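Local coordinates for C protein alpha-antigen (Streptococcus agalactiae, PDB 1YWM) that is the N-terminal domain of a cell-wall-anchored surface protein that may contribute to virulence and immunity, at residues T152-I157 against N179-L184. Sequence-based numbering, arbitrary orientation.
Sequences TGLDTI and NELEKL
L181 meets three residues of 152-157, namely G153, L154 and I157, and carries the whole of this side of the contact. Preceding it in the second segment, N179 and E180 turn to other partners: N179 OD1 accepts a hydrogen bond from K129 NZ, and E180 forms a salt bridge within its own segment. Across the two segments the closest CA atoms are those of L181 and G153, 6.9 Å apart. With CG beside the backbone N and anti to the carbonyl carbon (chi1 -79°), the isobutyl group is directed at the facing helix, and its two methyls divide the work. CD1 rests on the backbone, 3.6 Å from G153 C, while CD2 lies 4.0 Å from G153 CA. Because G153 presents only main chain, both methyls can sit directly against it. The same CD1 also meets two side chains. L154 slides past L181 in the opposite direction, with its CD2 4.0 Å from L181 CD1, whereas I157 comes tip to tip, its CD1 3.9 Å from L181 CD1. No hydrogen bond joins the segments, and the 131 Å² buried between them comes from these apolar contacts. Beyond L181, E182 takes a hydrogen bond from N136 ND2, and K183 NZ reaches back to E180 OE2 at 2.8 Å, meeting the syn side 28° out of the carboxylate plane. L184 touches E149 and V150, further back on helix 144-163. The contact thus joins helices 144-163 and 168-182 of the antiparallel three-helix bundle that follows the beta sandwich in this N-terminal domain; helix 124-137 completes the core, its V133 and I130 touching L154 and I157 respectively.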
ATOM      1  N   THR A 152     -15.501   5.210  14.411  1.00  8.16           N
ATOM      2  CA  THR A 152     -14.239   5.850  14.781  1.00  9.85           C
ATOM      3  C   THR A 152     -13.059   4.903  14.522  1.00 12.98           C
ATOM      4  O   THR A 152     -11.996   5.307  14.009  1.00 13.99           O
ATOM      5  CB  THR A 152     -14.284   6.231  16.319  1.00 14.75           C
ATOM      6  OG1 THR A 152     -15.122   7.380  16.526  1.00 10.64           O
ATOM      7  CG2 THR A 152     -12.903   6.707  16.807  1.00 17.07           C
ATOM      8  N   GLY A 153     -13.245   3.645  14.897  1.00 12.14           N
ATOM      9  CA  GLY A 153     -12.193   2.646  14.714  1.00 16.99           C
ATOM     10  C   GLY A 153     -11.959   2.358  13.231  1.00 15.30           C
ATOM     11  O   GLY A 153     -10.800   2.219  12.757  1.00 14.35           O
ATOM     12  N   LEU A 154     -13.046   2.226  12.486  1.00 10.68           N
ATOM     13  CA  LEU A 154     -12.907   2.059  11.036  1.00 12.08           C
ATOM     14  C   LEU A 154     -12.180   3.248  10.377  1.00 12.54           C
ATOM     15  O   LEU A 154     -11.362   3.047   9.467  1.00 10.82           O
ATOM     16  CB  LEU A 154     -14.272   1.869  10.370  1.00 10.19           C
ATOM     17  CG  LEU A 154     -15.094   0.650  10.843  1.00 12.97           C
ATOM     18  CD1 LEU A 154     -16.405   0.625  10.029  1.00 15.11           C
ATOM     19  CD2 LEU A 154     -14.360  -0.690  10.677  1.00 13.30           C
ATOM     20  N   ASP A 155     -12.529   4.477  10.765  1.00 13.30           N
ATOM     21  CA  ASP A 155     -11.868   5.665  10.228  1.00 15.42           C
ATOM     22  C   ASP A 155     -10.378   5.695  10.512  1.00 13.38           C
ATOM     23  O   ASP A 155      -9.593   6.111   9.660  1.00 11.76           O
ATOM     24  CB  ASP A 155     -12.521   6.952  10.731  1.00 12.43           C
ATOM     25  CG  ASP A 155     -13.931   7.107  10.229  1.00 19.37           C
ATOM     26  OD1 ASP A 155     -14.641   7.995  10.753  1.00 18.12           O
ATOM     27  OD2 ASP A 155     -14.402   6.374   9.323  1.00 18.19           O
ATOM     28  N   THR A 156      -9.996   5.257  11.699  1.00 14.43           N
ATOM     29  CA  THR A 156      -8.585   5.209  12.076  1.00 17.65           C
ATOM     30  C   THR A 156      -7.806   4.230  11.165  1.00 14.53           C
ATOM     31  O   THR A 156      -6.728   4.567  10.619  1.00 15.01           O
ATOM     32  CB  THR A 156      -8.481   4.826  13.570  1.00 17.33           C
ATOM     33  OG1 THR A 156      -9.036   5.899  14.363  1.00 18.28           O
ATOM     34  CG2 THR A 156      -7.023   4.702  14.006  1.00 23.93           C
ATOM     35  N   ILE A 157      -8.366   3.042  10.987  1.00 13.43           N
ATOM     36  CA  ILE A 157      -7.789   2.054  10.100  1.00 12.12           C
ATOM     37  C   ILE A 157      -7.739   2.559   8.641  1.00 16.22           C
ATOM     38  O   ILE A 157      -6.729   2.388   7.938  1.00 15.12           O
ATOM     39  CB  ILE A 157      -8.569   0.721  10.191  1.00 13.00           C
ATOM     40  CG1 ILE A 157      -8.342   0.096  11.592  1.00 12.67           C
ATOM     41  CG2 ILE A 157      -8.051  -0.244   9.103  1.00 19.29           C
ATOM     42  CD1 ILE A 157      -9.205  -1.138  11.959  1.00 12.45           C
ATOM     43  N   ASN A 179     -13.203  -6.995  12.224  1.00 14.37           N
ATOM     44  CA  ASN A 179     -14.188  -7.977  12.687  1.00 15.63           C
ATOM     45  C   ASN A 179     -14.541  -7.779  14.149  1.00 13.49           C
ATOM     46  O   ASN A 179     -15.729  -7.906  14.535  1.00 18.16           O
ATOM     47  CB  ASN A 179     -13.653  -9.402  12.547  1.00 19.39           C
ATOM     48  CG  ASN A 179     -13.359  -9.782  11.132  1.00 25.89           C
ATOM     49  OD1 ASN A 179     -13.940  -9.240  10.200  1.00 39.06           O
ATOM     50  ND2 ASN A 179     -12.448 -10.748  10.953  1.00 45.29           N
ATOM     51  N   GLU A 180     -13.513  -7.507  14.963  1.00 14.71           N
ATOM     52  CA  GLU A 180     -13.683  -7.225  16.384  1.00 19.67           C
ATOM     53  C   GLU A 180     -14.441  -5.926  16.670  1.00 21.25           C
ATOM     54  O   GLU A 180     -15.318  -5.899  17.554  1.00 16.29           O
ATOM     55  CB  GLU A 180     -12.330  -7.231  17.123  1.00 19.20           C
ATOM     56  CG  GLU A 180     -11.740  -8.635  17.262  1.00 26.48           C
ATOM     57  CD  GLU A 180     -12.674  -9.587  18.029  1.00 29.36           C
ATOM     58  OE1 GLU A 180     -13.172  -9.184  19.109  1.00 30.83           O
ATOM     59  OE2 GLU A 180     -12.925 -10.715  17.544  1.00 32.01           O
ATOM     60  N   LEU A 181     -14.103  -4.854  15.951  1.00 16.74           N
ATOM     61  CA  LEU A 181     -14.869  -3.601  16.039  1.00 12.72           C
ATOM     62  C   LEU A 181     -16.375  -3.809  15.789  1.00 14.43           C
ATOM     63  O   LEU A 181     -17.229  -3.242  16.492  1.00 14.07           O
ATOM     64  CB  LEU A 181     -14.340  -2.537  15.044  1.00 16.92           C
ATOM     65  CG  LEU A 181     -13.068  -1.767  15.459  1.00 16.28           C
ATOM     66  CD1 LEU A 181     -12.427  -1.093  14.202  1.00 14.62           C
ATOM     67  CD2 LEU A 181     -13.379  -0.739  16.544  1.00 14.73           C
ATOM     68  N   GLU A 182     -16.702  -4.597  14.783  1.00 11.57           N
ATOM     69  CA  GLU A 182     -18.106  -4.836  14.437  1.00 11.80           C
ATOM     70  C   GLU A 182     -18.860  -5.459  15.607  1.00 15.61           C
ATOM     71  O   GLU A 182     -20.030  -5.182  15.816  1.00 13.22           O
ATOM     72  CB  GLU A 182     -18.218  -5.710  13.189  1.00 14.44           C
ATOM     73  CG  GLU A 182     -19.663  -5.872  12.704  1.00 14.42           C
ATOM     74  CD  GLU A 182     -19.757  -6.568  11.367  1.00 18.48           C
ATOM     75  OE1 GLU A 182     -20.484  -6.070  10.468  1.00 15.25           O
ATOM     76  OE2 GLU A 182     -19.088  -7.601  11.229  1.00 19.03           O
ATOM     77  N   LYS A 183     -18.174  -6.266  16.397  1.00 14.50           N
ATOM     78  CA  LYS A 183     -18.807  -6.864  17.590  1.00 18.34           C
ATOM     79  C   LYS A 183     -19.145  -5.860  18.685  1.00 19.52           C
ATOM     80  O   LYS A 183     -19.897  -6.202  19.608  1.00 19.13           O
ATOM     81  CB  LYS A 183     -17.965  -8.022  18.147  1.00 15.60           C
ATOM     82  CG  LYS A 183     -17.707  -9.149  17.162  1.00 21.25           C
ATOM     83  CD  LYS A 183     -16.810 -10.206  17.806  1.00 25.97           C
ATOM     84  CE  LYS A 183     -16.362 -11.298  16.823  1.00 25.34           C
ATOM     85  NZ  LYS A 183     -15.344 -12.177  17.533  1.00 30.76           N
ATOM     86  N   LEU A 184     -18.679  -4.607  18.559  1.00 11.98           N
ATOM     87  CA  LEU A 184     -19.034  -3.587  19.534  1.00 15.64           C
ATOM     88  C   LEU A 184     -20.425  -2.964  19.305  1.00 15.77           C
ATOM     89  O   LEU A 184     -20.886  -2.181  20.131  1.00 11.81           O
ATOM     90  CB  LEU A 184     -17.965  -2.480  19.592  1.00 12.02           C
ATOM     91  CG  LEU A 184     -16.562  -2.972  20.029  1.00 17.83           C
ATOM     92  CD1 LEU A 184     -15.562  -1.780  19.990  1.00 20.69           C
ATOM     93  CD2 LEU A 184     -16.542  -3.644  21.419  1.00 27.67           C
TER